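Local coordinates for protein putative peptidyl-arginine deiminase (PDB 1XKN) that probably hydrolyses guanidino groups to ureido groups, acting as an agmatine or protein-arginine deiminase, at residues P10-H15 against F289-T294; P14-W19 against H342-M347; L203-G208 against E251-M256. All blocks are in the same frame, centred on the assembly; numbering follows the deposited sequence.

Overall arrangement
From the N terminus, the chain leaves strand 5-7 by a loop, residues 10-15, which interaction 1 joins to edge strand 290-291, closing a span of 273 residues. It then enters strand 15-21, which interaction 2 pairs with strand 342-345 across 322 residues. The two contacts share Pro14 and His15; their spans are staggered, the second beginning and ending later. They also touch: Tyr290 OH lies 2.7 Å from Thr18 OG1, a probable hydrogen bond. Interaction 3 falls within both spans and closes a loop of 42 residues, tying strand 201-205 to the C-terminal part of helix 243-253. Its centre lies about 24 Å from that of interaction 1 and 28 Å from that of interaction 2.

Interaction 1. Residues P10-H15 against F289-T294; sequences PEWAPH and FYIANT
Glu11 reaches the backbone of Ile291 because its CG stands anti to the backbone N (chi1 -166°) and the chain runs extended beyond it. OE2 accepts the N-H of Ile291 at 3.0 Å from N, almost straight at 171° about the hydrogen, using the anti lone pair that faces away from OE1. CD1 of Tyr290 comes within 3.4 Å of the same OE2. Farther along, the amide of Asn293 clasps the backbone of His15 twice. OD1 receives His15 N at 2.8 Å on an in-plane lone pair, while ND2 donates to His15 O at 3.0 Å, the acceptor close to the amide plane. A water lies within hydrogen-bonding distance of both Asn293 OD1 and Ala13 O, over the centre of one face of the His15 ring. The ring is held at both nitrogens, NE2 donating to Glu11 O at 2.7 Å and ND1 hydrogen-bonded to Glu51 OE1. Apolar cover comes from Ile291 CG2, packed 3.8 Å from Trp12 CA. The contact joins the loop before strand 15-21 to edge strand 290-291 of another sheet. Chemically, it buries a carboxylate that Ile291 N, a salt bridge from Arg223 and a hydrogen bond with His338 all grip, whereas Ile291 O, which has no hydrogen-bonding partner, is approached to 2.9 Å by His15 CE1, near the ring plane.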
ATOM      1  N   PRO A  10       3.075  -9.458   7.240  1.00  4.72           N
ATOM      2  CA  PRO A  10       2.124  -9.295   6.141  1.00  4.02           C
ATOM      3  C   PRO A  10       1.138  -8.204   6.557  1.00  4.29           C
ATOM      4  O   PRO A  10       1.029  -7.878   7.740  1.00  4.50           O
ATOM      5  CB  PRO A  10       1.477 -10.673   6.034  1.00  5.18           C
ATOM      6  CG  PRO A  10       1.475 -11.140   7.453  1.00  5.38           C
ATOM      7  CD  PRO A  10       2.841 -10.722   7.959  1.00  4.16           C
ATOM      8  N   GLU A  11       0.422  -7.642   5.591  1.00  3.54           N
ATOM      9  CA  GLU A  11      -0.509  -6.568   5.882  1.00  3.58           C
ATOM     10  C   GLU A  11      -1.649  -6.967   6.816  1.00  4.57           C
ATOM     11  O   GLU A  11      -2.225  -6.115   7.490  1.00  5.01           O
ATOM     12  CB  GLU A  11      -1.070  -6.015   4.575  1.00  4.61           C
ATOM     13  CG  GLU A  11      -1.790  -4.696   4.711  1.00  4.79           C
ATOM     14  CD  GLU A  11      -2.012  -4.040   3.367  1.00  5.99           C
ATOM     15  OE1 GLU A  11      -1.005  -3.717   2.705  1.00  5.88           O
ATOM     16  OE2 GLU A  11      -3.183  -3.857   2.975  1.00  4.82           O
ATOM     17  N   TRP A  12      -1.976  -8.255   6.860  1.00  4.29           N
ATOM     18  CA  TRP A  12      -3.058  -8.718   7.719  1.00  4.00           C
ATOM     19  C   TRP A  12      -2.613  -9.018   9.153  1.00  3.35           C
ATOM     20  O   TRP A  12      -3.437  -9.381   9.990  1.00  4.30           O
ATOM     21  CB  TRP A  12      -3.734  -9.955   7.117  1.00  4.69           C
ATOM     22  CG  TRP A  12      -2.820 -11.125   6.945  1.00  5.15           C
ATOM     23  CD1 TRP A  12      -2.397 -11.989   7.913  1.00  5.35           C
ATOM     24  CD2 TRP A  12      -2.191 -11.541   5.732  1.00  4.84           C
ATOM     25  NE1 TRP A  12      -1.541 -12.921   7.377  1.00  6.61           N
ATOM     26  CE2 TRP A  12      -1.399 -12.669   6.037  1.00  5.26           C
ATOM     27  CE3 TRP A  12      -2.220 -11.069   4.409  1.00  5.21           C
ATOM     28  CZ2 TRP A  12      -0.640 -13.332   5.072  1.00  4.07           C
ATOM     29  CZ3 TRP A  12      -1.462 -11.731   3.451  1.00  3.93           C
ATOM     30  CH2 TRP A  12      -0.687 -12.850   3.789  1.00  5.54           C
ATOM     31  N   ALA A  13      -1.322  -8.874   9.438  1.00  4.44           N
ATOM     32  CA  ALA A  13      -0.826  -9.107  10.790  1.00  4.54           C
ATOM     33  C   ALA A  13      -1.333  -7.955  11.654  1.00  5.31           C
ATOM     34  O   ALA A  13      -1.650  -6.887  11.141  1.00  5.64           O
ATOM     35  CB  ALA A  13       0.703  -9.146  10.798  1.00  4.93           C
ATOM     36  N   PRO A  14      -1.418  -8.155  12.980  1.00  5.15           N
ATOM     37  CA  PRO A  14      -1.898  -7.102  13.886  1.00  4.95           C
ATOM     38  C   PRO A  14      -1.157  -5.774  13.726  1.00  4.27           C
ATOM     39  O   PRO A  14       0.070  -5.749  13.633  1.00  4.95           O
ATOM     40  CB  PRO A  14      -1.683  -7.717  15.268  1.00  5.10           C
ATOM     41  CG  PRO A  14      -1.915  -9.174  15.014  1.00  4.61           C
ATOM     42  CD  PRO A  14      -1.148  -9.399  13.725  1.00  5.36           C
ATOM     43  N   HIS A  15      -1.908  -4.675  13.699  1.00  4.62           N
ATOM     44  CA  HIS A  15      -1.320  -3.345  13.551  1.00  3.66           C
ATOM     45  C   HIS A  15      -1.321  -2.538  14.834  1.00  5.06           C
ATOM     46  O   HIS A  15      -2.244  -2.632  15.647  1.00  6.20           O
ATOM     47  CB  HIS A  15      -2.093  -2.505  12.538  1.00  2.85           C
ATOM     48  CG  HIS A  15      -2.125  -3.068  11.159  1.00  4.86           C
ATOM     49  ND1 HIS A  15      -2.992  -2.597  10.197  1.00  5.80           N
ATOM     50  CD2 HIS A  15      -1.405  -4.052  10.572  1.00  4.53           C
ATOM     51  CE1 HIS A  15      -2.807  -3.271   9.076  1.00  3.69           C
ATOM     52  NE2 HIS A  15      -1.849  -4.158   9.275  1.00  5.67           N
ATOM     53  N   PHE A 289      -6.927  -2.234  -2.156  1.00  3.01           N
ATOM     54  CA  PHE A 289      -7.628  -2.204  -0.876  1.00  2.31           C
ATOM     55  C   PHE A 289      -6.598  -2.209   0.250  1.00  2.57           C
ATOM     56  O   PHE A 289      -5.419  -2.481   0.025  1.00  1.71           O
ATOM     57  CB  PHE A 289      -8.548  -3.429  -0.740  1.00  3.62           C
ATOM     58  CG  PHE A 289      -7.824  -4.758  -0.772  1.00  3.37           C
ATOM     59  CD1 PHE A 289      -7.192  -5.256   0.367  1.00  4.05           C
ATOM     60  CD2 PHE A 289      -7.769  -5.506  -1.945  1.00  4.21           C
ATOM     61  CE1 PHE A 289      -6.520  -6.480   0.335  1.00  3.88           C
ATOM     62  CE2 PHE A 289      -7.100  -6.730  -1.989  1.00  4.53           C
ATOM     63  CZ  PHE A 289      -6.471  -7.219  -0.846  1.00  3.72           C
ATOM     64  N   TYR A 290      -7.041  -1.897   1.464  1.00  2.52           N
ATOM     65  CA  TYR A 290      -6.140  -1.896   2.608  1.00  2.65           C
ATOM     66  C   TYR A 290      -6.706  -2.774   3.714  1.00  4.25           C
ATOM     67  O   TYR A 290      -7.887  -2.666   4.059  1.00  5.50           O
ATOM     68  CB  TYR A 290      -5.940  -0.473   3.141  1.00  2.57           C
ATOM     69  CG  TYR A 290      -5.091  -0.419   4.394  1.00  4.70           C
ATOM     70  CD1 TYR A 290      -3.755  -0.829   4.376  1.00  4.50           C
ATOM     71  CD2 TYR A 290      -5.619   0.043   5.599  1.00  4.20           C
ATOM     72  CE1 TYR A 290      -2.967  -0.779   5.524  1.00  3.83           C
ATOM     73  CE2 TYR A 290      -4.837   0.096   6.759  1.00  4.13           C
ATOM     74  CZ  TYR A 290      -3.518  -0.313   6.712  1.00  3.96           C
ATOM     75  OH  TYR A 290      -2.750  -0.253   7.852  1.00  2.80           O
ATOM     76  N   ILE A 291      -5.867  -3.647   4.264  1.00  3.49           N
ATOM     77  CA  ILE A 291      -6.291  -4.528   5.346  1.00  3.06           C
ATOM     78  C   ILE A 291      -5.947  -3.863   6.677  1.00  4.03           C
ATOM     79  O   ILE A 291      -4.781  -3.580   6.942  1.00  4.82           O
ATOM     80  CB  ILE A 291      -5.555  -5.890   5.297  1.00  2.87           C
ATOM     81  CG1 ILE A 291      -5.741  -6.551   3.930  1.00  3.98           C
ATOM     82  CG2 ILE A 291      -6.090  -6.802   6.400  1.00  4.19           C
ATOM     83  CD1 ILE A 291      -4.719  -7.653   3.654  1.00  4.33           C
ATOM     84  N   ALA A 292      -6.961  -3.592   7.497  1.00  4.06           N
ATOM     85  CA  ALA A 292      -6.759  -2.995   8.817  1.00  4.85           C
ATOM     86  C   ALA A 292      -7.075  -4.077   9.847  1.00  4.64           C
ATOM     87  O   ALA A 292      -7.439  -5.190   9.473  1.00  5.13           O
ATOM     88  CB  ALA A 292      -7.680  -1.793   9.002  1.00  4.66           C
ATOM     89  N   ASN A 293      -6.957  -3.766  11.135  1.00  5.04           N
ATOM     90  CA  ASN A 293      -7.225  -4.768  12.161  1.00  3.11           C
ATOM     91  C   ASN A 293      -8.645  -5.325  12.166  1.00  3.71           C
ATOM     92  O   ASN A 293      -8.837  -6.539  12.182  1.00  5.96           O
ATOM     93  CB  ASN A 293      -6.898  -4.214  13.555  1.00  3.44           C
ATOM     94  CG  ASN A 293      -5.409  -4.062  13.795  1.00  4.18           C
ATOM     95  OD1 ASN A 293      -4.585  -4.490  12.983  1.00  4.65           O
ATOM     96  ND2 ASN A 293      -5.054  -3.457  14.924  1.00  4.77           N
ATOM     97  N   THR A 294      -9.642  -4.448  12.140  1.00  3.12           N
ATOM     98  CA  THR A 294     -11.031  -4.903  12.185  1.00  4.14           C
ATOM     99  C   THR A 294     -11.815  -4.700  10.897  1.00  4.53           C
ATOM    100  O   THR A 294     -12.967  -5.129  10.794  1.00  4.33           O
ATOM    101  CB  THR A 294     -11.809  -4.189  13.298  1.00  4.60           C
ATOM    102  OG1 THR A 294     -11.950  -2.804  12.964  1.00  6.88           O
ATOM    103  CG2 THR A 294     -11.075  -4.311  14.613  1.00  6.80           C
TER
HETATM  104  O   HOH W   1      -4.419  -6.298  10.838  1.00  5.00           O

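Interaction 2. Residues P14-W19 against H342-M347; sequences PHASTW and HEEPAM
His15 lays one face of its imidazole on Glu343, whose CB sits 3.5 Å from the ring centroid and 17° off the normal, a CH-pi contact shifted toward the rim, opposite the face on which a water sits. The Trp19 indole is met at its edge instead: His342 O lies in the ring plane, and NE1 makes a weak hydrogen bond to Glu344 OE2 at 3.4 Å. Glu344 extends to this point with CG anti to its backbone N, and its OE2 also comes within 2.8 Å of Ser17 OG, whose proton could alternatively serve Asn54 OD1. A hydrogen bond with Gln144 NE2 adds to the grip on OE2, while OE1 is salt-bridged to Lys113, so the buried carboxylate is held at both oxygens.

The backbones form an antiparallel pair, the short strands running at 148°. Ala16 N donates to Glu344 O at 2.7 Å, nearly along the C=O axis, and Ser17 N reaches the same oxygen weakly at 3.5 Å; two residues facing one define a classic beta bulge. Regular pairing resumes with Glu344 N to Ser17 O at 2.9 Å and Trp19 N to His342 O at 2.8 Å. On the other side of the bulge, Ala346 N binds Pro14 O at 3.0 Å, and a water links that oxygen to Ala346 O.

Strand 342-345 is the outermost strand of a mixed four-stranded sheet, with strand 15-21 between it and strand 52-57. Helix 131-144 packs Val140 and Gln144 on Trp19, and Tyr102 of strand 101-107 touches Glu344 and Pro345.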
ATOM      1  N   PRO A  14      -1.418  -8.155  12.980  1.00  5.15           N
ATOM      2  CA  PRO A  14      -1.898  -7.102  13.886  1.00  4.95           C
ATOM      3  C   PRO A  14      -1.157  -5.774  13.726  1.00  4.27           C
ATOM      4  O   PRO A  14       0.070  -5.749  13.633  1.00  4.95           O
ATOM      5  CB  PRO A  14      -1.683  -7.717  15.268  1.00  5.10           C
ATOM      6  CG  PRO A  14      -1.915  -9.174  15.014  1.00  4.61           C
ATOM      7  CD  PRO A  14      -1.148  -9.399  13.725  1.00  5.36           C
ATOM      8  N   HIS A  15      -1.908  -4.675  13.699  1.00  4.62           N
ATOM      9  CA  HIS A  15      -1.320  -3.345  13.551  1.00  3.66           C
ATOM     10  C   HIS A  15      -1.321  -2.538  14.834  1.00  5.06           C
ATOM     11  O   HIS A  15      -2.244  -2.632  15.647  1.00  6.20           O
ATOM     12  CB  HIS A  15      -2.093  -2.505  12.538  1.00  2.85           C
ATOM     13  CG  HIS A  15      -2.125  -3.068  11.159  1.00  4.86           C
ATOM     14  ND1 HIS A  15      -2.992  -2.597  10.197  1.00  5.80           N
ATOM     15  CD2 HIS A  15      -1.405  -4.052  10.572  1.00  4.53           C
ATOM     16  CE1 HIS A  15      -2.807  -3.271   9.076  1.00  3.69           C
ATOM     17  NE2 HIS A  15      -1.849  -4.158   9.275  1.00  5.67           N
ATOM     18  N   ALA A  16      -0.289  -1.721  14.991  1.00  4.90           N
ATOM     19  CA  ALA A  16      -0.194  -0.824  16.126  1.00  4.50           C
ATOM     20  C   ALA A  16      -0.940   0.424  15.661  1.00  3.42           C
ATOM     21  O   ALA A  16      -1.587   1.111  16.453  1.00  5.23           O
ATOM     22  CB  ALA A  16       1.267  -0.488  16.423  1.00  5.36           C
ATOM     23  N   SER A  17      -0.843   0.705  14.363  1.00  3.68           N
ATOM     24  CA  SER A  17      -1.502   1.869  13.767  1.00  2.88           C
ATOM     25  C   SER A  17      -1.454   1.797  12.247  1.00  3.46           C
ATOM     26  O   SER A  17      -0.921   0.850  11.669  1.00  2.72           O
ATOM     27  CB  SER A  17      -0.777   3.151  14.179  1.00  2.64           C
ATOM     28  OG  SER A  17       0.404   3.325  13.399  1.00  4.84           O
ATOM     29  N   THR A  18      -2.030   2.815  11.616  1.00  2.95           N
ATOM     30  CA  THR A  18      -1.996   2.966  10.167  1.00  2.34           C
ATOM     31  C   THR A  18      -1.542   4.401   9.955  1.00  3.14           C
ATOM     32  O   THR A  18      -1.999   5.312  10.650  1.00  3.98           O
ATOM     33  CB  THR A  18      -3.373   2.806   9.496  1.00  1.47           C
ATOM     34  OG1 THR A  18      -3.825   1.452   9.629  1.00  4.47           O
ATOM     35  CG2 THR A  18      -3.272   3.150   8.004  1.00  3.80           C
ATOM     36  N   TRP A  19      -0.629   4.591   9.011  1.00  2.03           N
ATOM     37  CA  TRP A  19      -0.121   5.919   8.701  1.00  3.13           C
ATOM     38  C   TRP A  19      -0.729   6.500   7.436  1.00  3.23           C
ATOM     39  O   TRP A  19      -1.034   5.778   6.486  1.00  4.05           O
ATOM     40  CB  TRP A  19       1.397   5.894   8.541  1.00  2.29           C
ATOM     41  CG  TRP A  19       2.115   5.835   9.841  1.00  2.74           C
ATOM     42  CD1 TRP A  19       2.315   4.734  10.618  1.00  5.07           C
ATOM     43  CD2 TRP A  19       2.669   6.943  10.560  1.00  4.14           C
ATOM     44  NE1 TRP A  19       2.957   5.088  11.783  1.00  5.94           N
ATOM     45  CE2 TRP A  19       3.185   6.439  11.771  1.00  4.32           C
ATOM     46  CE3 TRP A  19       2.771   8.316  10.299  1.00  4.42           C
ATOM     47  CZ2 TRP A  19       3.800   7.257  12.722  1.00  4.05           C
ATOM     48  CZ3 TRP A  19       3.384   9.133  11.247  1.00  5.04           C
ATOM     49  CH2 TRP A  19       3.888   8.597  12.445  1.00  4.38           C
ATOM     50  N   HIS A 342      -0.212   3.061   5.027  1.00  3.39           N
ATOM     51  CA  HIS A 342       0.913   2.198   5.340  1.00  3.91           C
ATOM     52  C   HIS A 342       0.740   1.748   6.765  1.00  4.78           C
ATOM     53  O   HIS A 342       0.686   2.554   7.696  1.00  4.62           O
ATOM     54  CB  HIS A 342       2.282   2.852   5.172  1.00  3.81           C
ATOM     55  CG  HIS A 342       3.368   1.854   4.919  1.00  5.30           C
ATOM     56  ND1 HIS A 342       3.650   0.824   5.793  1.00  6.79           N
ATOM     57  CD2 HIS A 342       4.163   1.660   3.841  1.00  6.45           C
ATOM     58  CE1 HIS A 342       4.566   0.036   5.259  1.00  6.89           C
ATOM     59  NE2 HIS A 342       4.893   0.520   4.074  1.00  5.82           N
ATOM     60  N   GLU A 343       0.628   0.443   6.927  1.00  4.24           N
ATOM     61  CA  GLU A 343       0.444  -0.114   8.241  1.00  3.00           C
ATOM     62  C   GLU A 343       1.706  -0.029   9.078  1.00  3.45           C
ATOM     63  O   GLU A 343       2.815   0.127   8.562  1.00  4.50           O
ATOM     64  CB  GLU A 343       0.011  -1.583   8.132  1.00  3.72           C
ATOM     65  CG  GLU A 343       1.096  -2.545   7.629  1.00  5.98           C
ATOM     66  CD  GLU A 343       1.260  -2.554   6.117  1.00  6.49           C
ATOM     67  OE1 GLU A 343       0.636  -1.724   5.424  1.00  6.57           O
ATOM     68  OE2 GLU A 343       2.028  -3.402   5.612  1.00  6.62           O
ATOM     69  N   GLU A 344       1.507  -0.100  10.385  1.00  4.31           N
ATOM     70  CA  GLU A 344       2.606  -0.140  11.332  1.00  4.43           C
ATOM     71  C   GLU A 344       2.316  -1.426  12.084  1.00  6.03           C
ATOM     72  O   GLU A 344       1.390  -1.481  12.889  1.00  5.55           O
ATOM     73  CB  GLU A 344       2.590   1.019  12.327  1.00  4.06           C
ATOM     74  CG  GLU A 344       3.626   0.783  13.435  1.00  5.08           C
ATOM     75  CD  GLU A 344       3.647   1.840  14.523  1.00  6.46           C
ATOM     76  OE1 GLU A 344       4.374   1.632  15.519  1.00  7.01           O
ATOM     77  OE2 GLU A 344       2.951   2.868  14.386  1.00  6.71           O
ATOM     78  N   PRO A 345       3.071  -2.491  11.803  1.00  6.52           N
ATOM     79  CA  PRO A 345       2.811  -3.744  12.518  1.00  6.57           C
ATOM     80  C   PRO A 345       3.123  -3.627  14.010  1.00  6.63           C
ATOM     81  O   PRO A 345       4.001  -2.861  14.408  1.00  8.03           O
ATOM     82  CB  PRO A 345       3.721  -4.744  11.804  1.00  7.91           C
ATOM     83  CG  PRO A 345       4.850  -3.876  11.293  1.00  8.70           C
ATOM     84  CD  PRO A 345       4.106  -2.676  10.772  1.00  6.65           C
ATOM     85  N   ALA A 346       2.392  -4.375  14.830  1.00  7.76           N
ATOM     86  CA  ALA A 346       2.599  -4.372  16.278  1.00  9.99           C
ATOM     87  C   ALA A 346       3.511  -5.529  16.670  1.00 12.70           C
ATOM     88  O   ALA A 346       3.130  -6.691  16.529  1.00 17.98           O
ATOM     89  CB  ALA A 346       1.255  -4.510  16.998  1.00 10.51           C
HETATM   90  N   MSE A 347       4.706  -5.226  17.165  1.00 11.24           N
HETATM   91  CA  MSE A 347       5.622  -6.290  17.562  1.00 10.40           C
HETATM   92  C   MSE A 347       5.485  -6.620  19.038  1.00 11.36           C
HETATM   93  O   MSE A 347       5.681  -5.758  19.899  1.00 12.53           O
HETATM   94  CB  MSE A 347       7.078  -5.906  17.285  1.00 11.42           C
HETATM   95  CG  MSE A 347       8.061  -7.029  17.601  1.00 11.09           C
HETATM   96 SE   MSE A 347       9.874  -6.411  17.840  1.00 16.54          SE
HETATM   97  CE  MSE A 347       9.683  -5.725  19.646  1.00 13.38           C
TER
HETATM   98  O   HOH W   2       2.051  -7.685  14.146  1.00  8.78           O

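Interaction 3. Residues L203-G208 against E251-M256; sequences LWLGDG and ELLKTM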
ATOM      1  N   LEU A 203       8.399 -13.592  -6.512  1.00  1.78           N
ATOM      2  CA  LEU A 203       7.508 -13.998  -7.591  1.00  4.25           C
ATOM      3  C   LEU A 203       7.304 -12.805  -8.514  1.00  4.05           C
ATOM      4  O   LEU A 203       6.648 -11.827  -8.146  1.00  4.47           O
ATOM      5  CB  LEU A 203       6.166 -14.447  -7.011  1.00  4.91           C
ATOM      6  CG  LEU A 203       6.191 -15.591  -5.995  1.00  6.87           C
ATOM      7  CD1 LEU A 203       4.816 -15.744  -5.371  1.00  8.01           C
ATOM      8  CD2 LEU A 203       6.620 -16.884  -6.677  1.00  6.48           C
ATOM      9  N   TRP A 204       7.857 -12.890  -9.717  1.00  3.92           N
ATOM     10  CA  TRP A 204       7.756 -11.796 -10.675  1.00  4.79           C
ATOM     11  C   TRP A 204       6.599 -11.865 -11.659  1.00  5.21           C
ATOM     12  O   TRP A 204       6.597 -12.700 -12.565  1.00  6.79           O
ATOM     13  CB  TRP A 204       9.051 -11.674 -11.482  1.00  3.95           C
ATOM     14  CG  TRP A 204      10.258 -11.336 -10.682  1.00  4.71           C
ATOM     15  CD1 TRP A 204      11.060 -12.199  -9.993  1.00  5.76           C
ATOM     16  CD2 TRP A 204      10.829 -10.033 -10.513  1.00  4.19           C
ATOM     17  NE1 TRP A 204      12.102 -11.511  -9.407  1.00  5.38           N
ATOM     18  CE2 TRP A 204      11.979 -10.180  -9.708  1.00  5.22           C
ATOM     19  CE3 TRP A 204      10.474  -8.753 -10.962  1.00  6.16           C
ATOM     20  CZ2 TRP A 204      12.783  -9.097  -9.347  1.00  7.22           C
ATOM     21  CZ3 TRP A 204      11.275  -7.673 -10.601  1.00  6.53           C
ATOM     22  CH2 TRP A 204      12.416  -7.854  -9.798  1.00  6.76           C
ATOM     23  N   LEU A 205       5.622 -10.980 -11.485  1.00  6.32           N
ATOM     24  CA  LEU A 205       4.492 -10.913 -12.407  1.00  4.27           C
ATOM     25  C   LEU A 205       4.935 -10.008 -13.553  1.00  5.52           C
ATOM     26  O   LEU A 205       6.051  -9.483 -13.532  1.00  5.36           O
ATOM     27  CB  LEU A 205       3.256 -10.331 -11.720  1.00  5.05           C
ATOM     28  CG  LEU A 205       2.681 -11.190 -10.587  1.00  4.07           C
ATOM     29  CD1 LEU A 205       1.474 -10.483  -9.977  1.00  7.43           C
ATOM     30  CD2 LEU A 205       2.276 -12.552 -11.135  1.00  6.77           C
ATOM     31  N   GLY A 206       4.067  -9.808 -14.538  1.00  4.63           N
ATOM     32  CA  GLY A 206       4.441  -8.998 -15.684  1.00  6.46           C
ATOM     33  C   GLY A 206       4.076  -7.528 -15.705  1.00  5.95           C
ATOM     34  O   GLY A 206       4.615  -6.724 -14.941  1.00  6.88           O
ATOM     35  N   ASP A 207       3.169  -7.175 -16.611  1.00  7.18           N
ATOM     36  CA  ASP A 207       2.724  -5.794 -16.770  1.00  6.32           C
ATOM     37  C   ASP A 207       1.582  -5.457 -15.820  1.00  7.73           C
ATOM     38  O   ASP A 207       0.939  -6.347 -15.265  1.00  9.18           O
ATOM     39  CB  ASP A 207       2.265  -5.558 -18.211  1.00  9.46           C
ATOM     40  CG  ASP A 207       3.413  -5.588 -19.205  1.00 11.95           C
ATOM     41  OD1 ASP A 207       3.144  -5.745 -20.412  1.00 15.65           O
ATOM     42  OD2 ASP A 207       4.577  -5.438 -18.780  1.00 13.50           O
ATOM     43  N   GLY A 208       1.342  -4.163 -15.647  1.00  7.79           N
ATOM     44  CA  GLY A 208       0.273  -3.703 -14.777  1.00  8.75           C
ATOM     45  C   GLY A 208      -0.954  -3.288 -15.570  1.00  8.79           C
ATOM     46  O   GLY A 208      -1.133  -3.726 -16.710  1.00  8.39           O
ATOM     47  N   GLU A 251      -2.727 -16.477 -15.541  1.00  7.08           N
ATOM     48  CA  GLU A 251      -2.197 -17.767 -15.958  1.00  8.28           C
ATOM     49  C   GLU A 251      -0.827 -18.007 -15.333  1.00  8.37           C
ATOM     50  O   GLU A 251      -0.496 -19.131 -14.960  1.00  8.15           O
ATOM     51  CB  GLU A 251      -2.113 -17.844 -17.485  1.00  7.97           C
ATOM     52  CG  GLU A 251      -3.473 -17.930 -18.179  1.00  9.64           C
ATOM     53  CD  GLU A 251      -4.331 -19.072 -17.656  1.00 10.85           C
ATOM     54  OE1 GLU A 251      -3.782 -20.163 -17.387  1.00 12.00           O
ATOM     55  OE2 GLU A 251      -5.562 -18.889 -17.526  1.00 11.46           O
ATOM     56  N   LEU A 252      -0.034 -16.946 -15.205  1.00  7.51           N
ATOM     57  CA  LEU A 252       1.286 -17.075 -14.597  1.00  7.19           C
ATOM     58  C   LEU A 252       1.129 -17.495 -13.137  1.00  7.23           C
ATOM     59  O   LEU A 252       1.807 -18.410 -12.667  1.00  6.30           O
ATOM     60  CB  LEU A 252       2.047 -15.749 -14.680  1.00  7.51           C
ATOM     61  CG  LEU A 252       3.458 -15.720 -14.082  1.00  7.85           C
ATOM     62  CD1 LEU A 252       4.332 -16.788 -14.733  1.00  8.54           C
ATOM     63  CD2 LEU A 252       4.062 -14.344 -14.290  1.00  6.43           C
ATOM     64  N   LEU A 253       0.229 -16.832 -12.416  1.00  6.96           N
ATOM     65  CA  LEU A 253      -0.004 -17.166 -11.014  1.00  7.03           C
ATOM     66  C   LEU A 253      -0.440 -18.612 -10.836  1.00  7.47           C
ATOM     67  O   LEU A 253      -0.136 -19.239  -9.820  1.00  6.96           O
ATOM     68  CB  LEU A 253      -1.064 -16.238 -10.415  1.00  7.53           C
ATOM     69  CG  LEU A 253      -0.530 -14.902  -9.901  1.00  9.56           C
ATOM     70  CD1 LEU A 253      -1.679 -13.944  -9.663  1.00  9.96           C
ATOM     71  CD2 LEU A 253       0.258 -15.133  -8.614  1.00  8.85           C
ATOM     72  N   LYS A 254      -1.155 -19.144 -11.821  1.00  6.43           N
ATOM     73  CA  LYS A 254      -1.629 -20.520 -11.741  1.00  7.08           C
ATOM     74  C   LYS A 254      -0.501 -21.545 -11.874  1.00  7.97           C
ATOM     75  O   LYS A 254      -0.728 -22.742 -11.710  1.00  9.66           O
ATOM     76  CB  LYS A 254      -2.707 -20.766 -12.804  1.00  7.98           C
ATOM     77  CG  LYS A 254      -4.026 -20.048 -12.519  1.00  8.88           C
ATOM     78  CD  LYS A 254      -4.783 -20.686 -11.360  1.00 10.10           C
ATOM     79  CE  LYS A 254      -5.357 -22.041 -11.753  1.00 11.83           C
ATOM     80  NZ  LYS A 254      -6.389 -21.914 -12.825  1.00 12.04           N
ATOM     81  N   THR A 255       0.710 -21.072 -12.165  1.00  7.39           N
ATOM     82  CA  THR A 255       1.868 -21.957 -12.293  1.00  8.14           C
ATOM     83  C   THR A 255       2.869 -21.698 -11.167  1.00  7.53           C
ATOM     84  O   THR A 255       3.861 -22.417 -11.033  1.00  9.60           O
ATOM     85  CB  THR A 255       2.617 -21.757 -13.629  1.00  7.94           C
ATOM     86  OG1 THR A 255       3.304 -20.501 -13.613  1.00  8.29           O
ATOM     87  CG2 THR A 255       1.643 -21.783 -14.802  1.00  9.07           C
HETATM   88  N   MSE A 256       2.616 -20.664 -10.367  1.00  8.18           N
HETATM   89  CA  MSE A 256       3.512 -20.312  -9.266  1.00  7.28           C
HETATM   90  C   MSE A 256       3.218 -21.125  -8.012  1.00  8.23           C
HETATM   91  O   MSE A 256       2.073 -21.490  -7.742  1.00  9.48           O
HETATM   92  CB  MSE A 256       3.406 -18.819  -8.960  1.00  8.04           C
HETATM   93  CG  MSE A 256       3.869 -17.942 -10.102  1.00  8.15           C
HETATM   94 SE   MSE A 256       3.636 -16.070  -9.729  1.00 12.85          SE
HETATM   95  CE  MSE A 256       5.235 -15.403 -10.589  1.00  7.62           C
TER
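Leu205 drives its CD2 methyl into a hollow lined by Leu252, Leu253 and Met256. This is helix-on-sheet packing, the C-terminal part of helix 243-253 and the residues that follow against edge strand 201-205, in what is probably the alpha/beta propeller (pentein) fold of the guanidino-group-modifying enzymes. The three walls lie at nearly equal distance: Leu205 CD2 is 3.9 Å from Leu253 CG, 4.0 Å from Leu252 CD2 and 4.0 Å from the selenium of Met256, modelled as selenomethionine. The opposing bump is the end of Met256 itself, whose chain bends at chi3, where CE turns over the strand backbone. That methyl rests 3.8 Å from Leu203 CB and 3.6 Å from Trp204 O, above the plane of the peptide. Leu252 CD2 instead lies beside Trp204 O, 3.5 Å away and near that plane.

No hydrogen bond crosses the interface, and only 261 Å² is buried between the segments, so shape and apolar contact carry it. The indole of Trp204 turns to the other side of the strand, where NE1 bonds to Glu190 and Lys186 makes a cation-pi contact. Leu253 also packs on Val230 and Ile232 of strand 229-233. A type I turn from Leu253 to Met256 carries the selenomethionine to the strand. Just before it, Leu252 O accepts both Thr255 N at 2.9 Å and, on an in-plane lone pair, Thr255 OG1 at 2.7 Å.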